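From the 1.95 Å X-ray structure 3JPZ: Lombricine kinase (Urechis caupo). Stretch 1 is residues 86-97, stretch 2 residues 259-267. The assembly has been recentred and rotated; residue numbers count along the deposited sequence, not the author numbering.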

# COMPACT_ATOMS: atom_id res chain seq x y z
N GLY A 86 -0.34 -29.17 11.23
CA GLY A 86 -1.19 -30.04 12.02
C GLY A 86 -1.78 -29.31 13.21
O GLY A 86 -1.25 -29.37 14.31
N PHE A 87 -2.87 -28.60 12.96
CA PHE A 87 -3.66 -27.98 14.00
C PHE A 87 -5.05 -27.76 13.40
O PHE A 87 -5.32 -26.73 12.78
CB PHE A 87 -3.02 -26.67 14.46
CG PHE A 87 -3.59 -26.12 15.75
CD1 PHE A 87 -3.01 -26.42 16.96
CD2 PHE A 87 -4.72 -25.32 15.73
CE1 PHE A 87 -3.54 -25.92 18.14
CE2 PHE A 87 -5.25 -24.81 16.91
CZ PHE A 87 -4.66 -25.12 18.11
N GLY A 88 -5.91 -28.76 13.53
CA GLY A 88 -7.24 -28.74 12.94
C GLY A 88 -8.24 -28.04 13.82
O GLY A 88 -7.88 -27.52 14.87
N PRO A 89 -9.52 -28.05 13.41
CA PRO A 89 -10.60 -27.33 14.12
C PRO A 89 -10.80 -27.80 15.56
O PRO A 89 -11.15 -27.00 16.43
CB PRO A 89 -11.84 -27.66 13.28
CG PRO A 89 -11.32 -28.14 11.96
CD PRO A 89 -10.02 -28.80 12.25
N ASN A 90 -10.59 -29.09 15.81
CA ASN A 90 -10.82 -29.66 17.13
C ASN A 90 -9.56 -29.65 17.99
O ASN A 90 -9.59 -30.07 19.15
CB ASN A 90 -11.34 -31.08 17.00
CG ASN A 90 -12.77 -31.14 16.49
OD1 ASN A 90 -13.04 -31.67 15.41
ND2 ASN A 90 -13.69 -30.57 17.26
N ASP A 91 -8.46 -29.17 17.42
CA ASP A 91 -7.23 -29.02 18.16
C ASP A 91 -7.31 -27.75 19.00
O ASP A 91 -8.04 -26.82 18.66
CB ASP A 91 -6.02 -28.96 17.22
CG ASP A 91 -5.64 -30.32 16.69
OD1 ASP A 91 -6.05 -31.33 17.29
OD2 ASP A 91 -4.92 -30.39 15.67
N SER A 92 -6.55 -27.71 20.09
CA SER A 92 -6.59 -26.57 20.98
C SER A 92 -5.22 -26.21 21.54
O SER A 92 -4.40 -27.08 21.83
CB SER A 92 -7.57 -26.82 22.12
OG SER A 92 -8.06 -25.60 22.65
N GLN A 93 -4.98 -24.91 21.67
CA GLN A 93 -3.75 -24.39 22.26
C GLN A 93 -3.79 -24.57 23.77
O GLN A 93 -4.80 -24.30 24.41
CB GLN A 93 -3.62 -22.91 21.92
CG GLN A 93 -2.46 -22.25 22.59
CD GLN A 93 -1.14 -22.74 22.03
OE1 GLN A 93 -1.11 -23.47 21.04
NE2 GLN A 93 -0.05 -22.33 22.66
N PRO A 94 -2.68 -25.04 24.35
CA PRO A 94 -2.64 -25.18 25.81
C PRO A 94 -2.87 -23.84 26.50
O PRO A 94 -2.56 -22.81 25.91
CB PRO A 94 -1.21 -25.67 26.07
CG PRO A 94 -0.79 -26.32 24.80
CD PRO A 94 -1.49 -25.60 23.70
N ALA A 95 -3.42 -23.86 27.70
CA ALA A 95 -3.61 -22.63 28.46
C ALA A 95 -2.28 -21.91 28.50
O ALA A 95 -1.23 -22.54 28.39
CB ALA A 95 -4.08 -22.94 29.86
N PRO A 96 -2.31 -20.58 28.66
CA PRO A 96 -1.05 -19.84 28.75
C PRO A 96 -0.25 -20.23 29.98
O PRO A 96 -0.83 -20.40 31.05
CB PRO A 96 -1.50 -18.38 28.86
CG PRO A 96 -2.92 -18.36 28.40
CD PRO A 96 -3.48 -19.69 28.73
N ASP A 97 1.06 -20.37 29.83
CA ASP A 97 1.94 -20.66 30.94
C ASP A 97 3.12 -19.68 30.95
O ASP A 97 4.10 -19.86 30.24
CB ASP A 97 2.46 -22.09 30.86
CG ASP A 97 3.20 -22.52 32.11
OD1 ASP A 97 3.34 -21.69 33.03
OD2 ASP A 97 3.64 -23.68 32.18
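Stretch 2 259-267: MWNQRLGYL

Stretch 2 (Met 259 to Leu 267) packs as a hairpin against stretch 1, an irregular segment with no helix or strand, and the two together bury 469 Å². Short strands at 260-261 and 265-266 are tied by the backbone bond from Asn 261 N to Gly 265 O (3.0 Å), and the turn between them is braced by Leu 264 N donating to Asn 261 OD1 (2.7 Å). The turn meets the middle of stretch 1, with CA atoms of Ser 92 and Arg 263 4.4 Å apart and those of Gln 93 and Leu 264 5.4 Å apart; Trp 260 and Tyr 266, one from each strand, reach Pro 96, farther along.

Arg 263 covers the most surface. Its CA-to-CB bond points away from stretch 1, yet the long side chain, t at chi1, chi2 and chi3, brings the guanidinium back to the type I turn running from Gly 88 to Asp 91. NH2 of Arg 263 donates to Gly 88 O at 2.8 Å and nearly straight (170°), while NH1 of Arg 263 makes a weak bond to the same Gly 88 O at 3.4 Å. That carbonyl also accepts Asp 91 N (3.1 Å), the bond that closes the turn, which is further held by Gly 88 N donating to Asp 91 OD2 at 2.9 Å. Pro 89 CA lies over one face of the guanidinium and Phe 87 CE2 over the opposite face, so the planar group is sandwiched. Water 1 links Arg 263 NH1 (2.7 Å) to Phe 87 O (2.6 Å).

The backbone of Arg 263 is engaged too: Gln 93 N donates to Arg 263 O at 2.9 Å, and Phe 87 CZ brings its ring edge to the same Arg 263 O at 3.4 Å. Beside it, Phe 87 CE2 packs on Leu 264 CD2 at 3.8 Å.

Gln 93 directs its CA-to-CB bond toward the hairpin, and its CB rests 3.8 Å from Gly 265 N; the end of its side chain leads away to partners elsewhere in the structure. Gly 265 has positive phi, and a CB there would come within 3.0 Å of Gln 93 CG, a clash. Water 2 joins the carbonyls Gln 93 O (2.5 Å) and Gln 262 O (2.6 Å), donating to both.

Pro 96 has the second-largest covered area. Its CA-to-CB bond points toward the hairpin, and Pro 96 CG lies 3.5 Å from Trp 260 NE1 and 3.7 Å from Tyr 266 OH. Water 3 accepts from Trp 260 NE1 (2.8 Å) and donates to Pro 94 O (3.2 Å).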

# COMPACT_ATOMS: atom_id res chain seq x y z
N MET A 259 -6.98 -10.11 23.66
CA MET A 259 -7.74 -11.05 22.86
C MET A 259 -7.17 -12.44 23.06
O MET A 259 -5.99 -12.67 22.82
CB MET A 259 -7.64 -10.71 21.38
CG MET A 259 -8.28 -9.40 20.98
SD MET A 259 -7.90 -9.06 19.26
CE MET A 259 -8.38 -7.34 19.15
N TRP A 260 -8.02 -13.36 23.49
CA TRP A 260 -7.59 -14.72 23.78
C TRP A 260 -8.79 -15.64 23.78
O TRP A 260 -9.81 -15.35 24.40
CB TRP A 260 -6.91 -14.77 25.15
CG TRP A 260 -6.51 -16.15 25.58
CD1 TRP A 260 -5.31 -16.77 25.36
CD2 TRP A 260 -7.31 -17.09 26.31
NE1 TRP A 260 -5.32 -18.03 25.91
CE2 TRP A 260 -6.54 -18.25 26.49
CE3 TRP A 260 -8.62 -17.06 26.83
CZ2 TRP A 260 -7.01 -19.37 27.17
CZ3 TRP A 260 -9.09 -18.18 27.50
CH2 TRP A 260 -8.29 -19.32 27.67
N ASN A 261 -8.68 -16.77 23.09
CA ASN A 261 -9.69 -17.79 23.24
C ASN A 261 -9.05 -19.15 23.47
O ASN A 261 -7.86 -19.35 23.21
CB ASN A 261 -10.69 -17.79 22.07
CG ASN A 261 -10.11 -18.35 20.78
OD1 ASN A 261 -9.44 -19.37 20.80
ND2 ASN A 261 -10.40 -17.70 19.67
N GLN A 262 -9.86 -20.08 23.97
CA GLN A 262 -9.40 -21.37 24.44
C GLN A 262 -8.80 -22.18 23.30
O GLN A 262 -7.88 -22.97 23.52
CB GLN A 262 -10.57 -22.13 25.07
CG GLN A 262 -10.18 -23.28 25.97
CD GLN A 262 -11.33 -23.74 26.83
OE1 GLN A 262 -12.49 -23.73 26.39
NE2 GLN A 262 -11.04 -24.15 28.06
N ARG A 263 -9.33 -22.00 22.09
CA ARG A 263 -8.88 -22.79 20.94
C ARG A 263 -7.54 -22.32 20.37
O ARG A 263 -6.67 -23.13 20.06
CB ARG A 263 -9.93 -22.78 19.83
CG ARG A 263 -9.40 -23.29 18.49
CD ARG A 263 -10.48 -23.29 17.41
NE ARG A 263 -9.93 -23.31 16.06
CZ ARG A 263 -9.28 -24.34 15.52
NH1 ARG A 263 -8.83 -24.28 14.27
NH2 ARG A 263 -9.08 -25.44 16.24
N LEU A 264 -7.38 -21.01 20.23
CA LEU A 264 -6.26 -20.46 19.48
C LEU A 264 -5.28 -19.70 20.36
O LEU A 264 -4.30 -19.14 19.87
CB LEU A 264 -6.79 -19.52 18.40
CG LEU A 264 -7.56 -20.22 17.29
CD1 LEU A 264 -7.99 -19.23 16.22
CD2 LEU A 264 -6.71 -21.33 16.70
N GLY A 265 -5.55 -19.67 21.66
CA GLY A 265 -4.73 -18.91 22.57
C GLY A 265 -4.82 -17.44 22.23
O GLY A 265 -5.91 -16.92 21.96
N TYR A 266 -3.69 -16.76 22.22
CA TYR A 266 -3.69 -15.33 21.97
C TYR A 266 -3.90 -15.04 20.50
O TYR A 266 -3.23 -15.59 19.63
CB TYR A 266 -2.42 -14.67 22.51
CG TYR A 266 -2.42 -14.66 24.02
CD1 TYR A 266 -3.34 -13.90 24.72
CD2 TYR A 266 -1.53 -15.45 24.74
CE1 TYR A 266 -3.37 -13.90 26.09
CE2 TYR A 266 -1.55 -15.46 26.11
CZ TYR A 266 -2.47 -14.68 26.79
OH TYR A 266 -2.50 -14.68 28.16
N LEU A 267 -4.87 -14.17 20.25
CA LEU A 267 -5.25 -13.85 18.89
C LEU A 267 -4.44 -12.68 18.37
O LEU A 267 -4.21 -11.70 19.07
CB LEU A 267 -6.74 -13.52 18.84
CG LEU A 267 -7.67 -14.71 19.11
CD1 LEU A 267 -9.04 -14.23 19.56
CD2 LEU A 267 -7.79 -15.61 17.88
O HOH W 1 -7.34 -25.26 12.18
O HOH W 2 -6.22 -22.59 25.50
O HOH W 3 -3.09 -19.67 25.46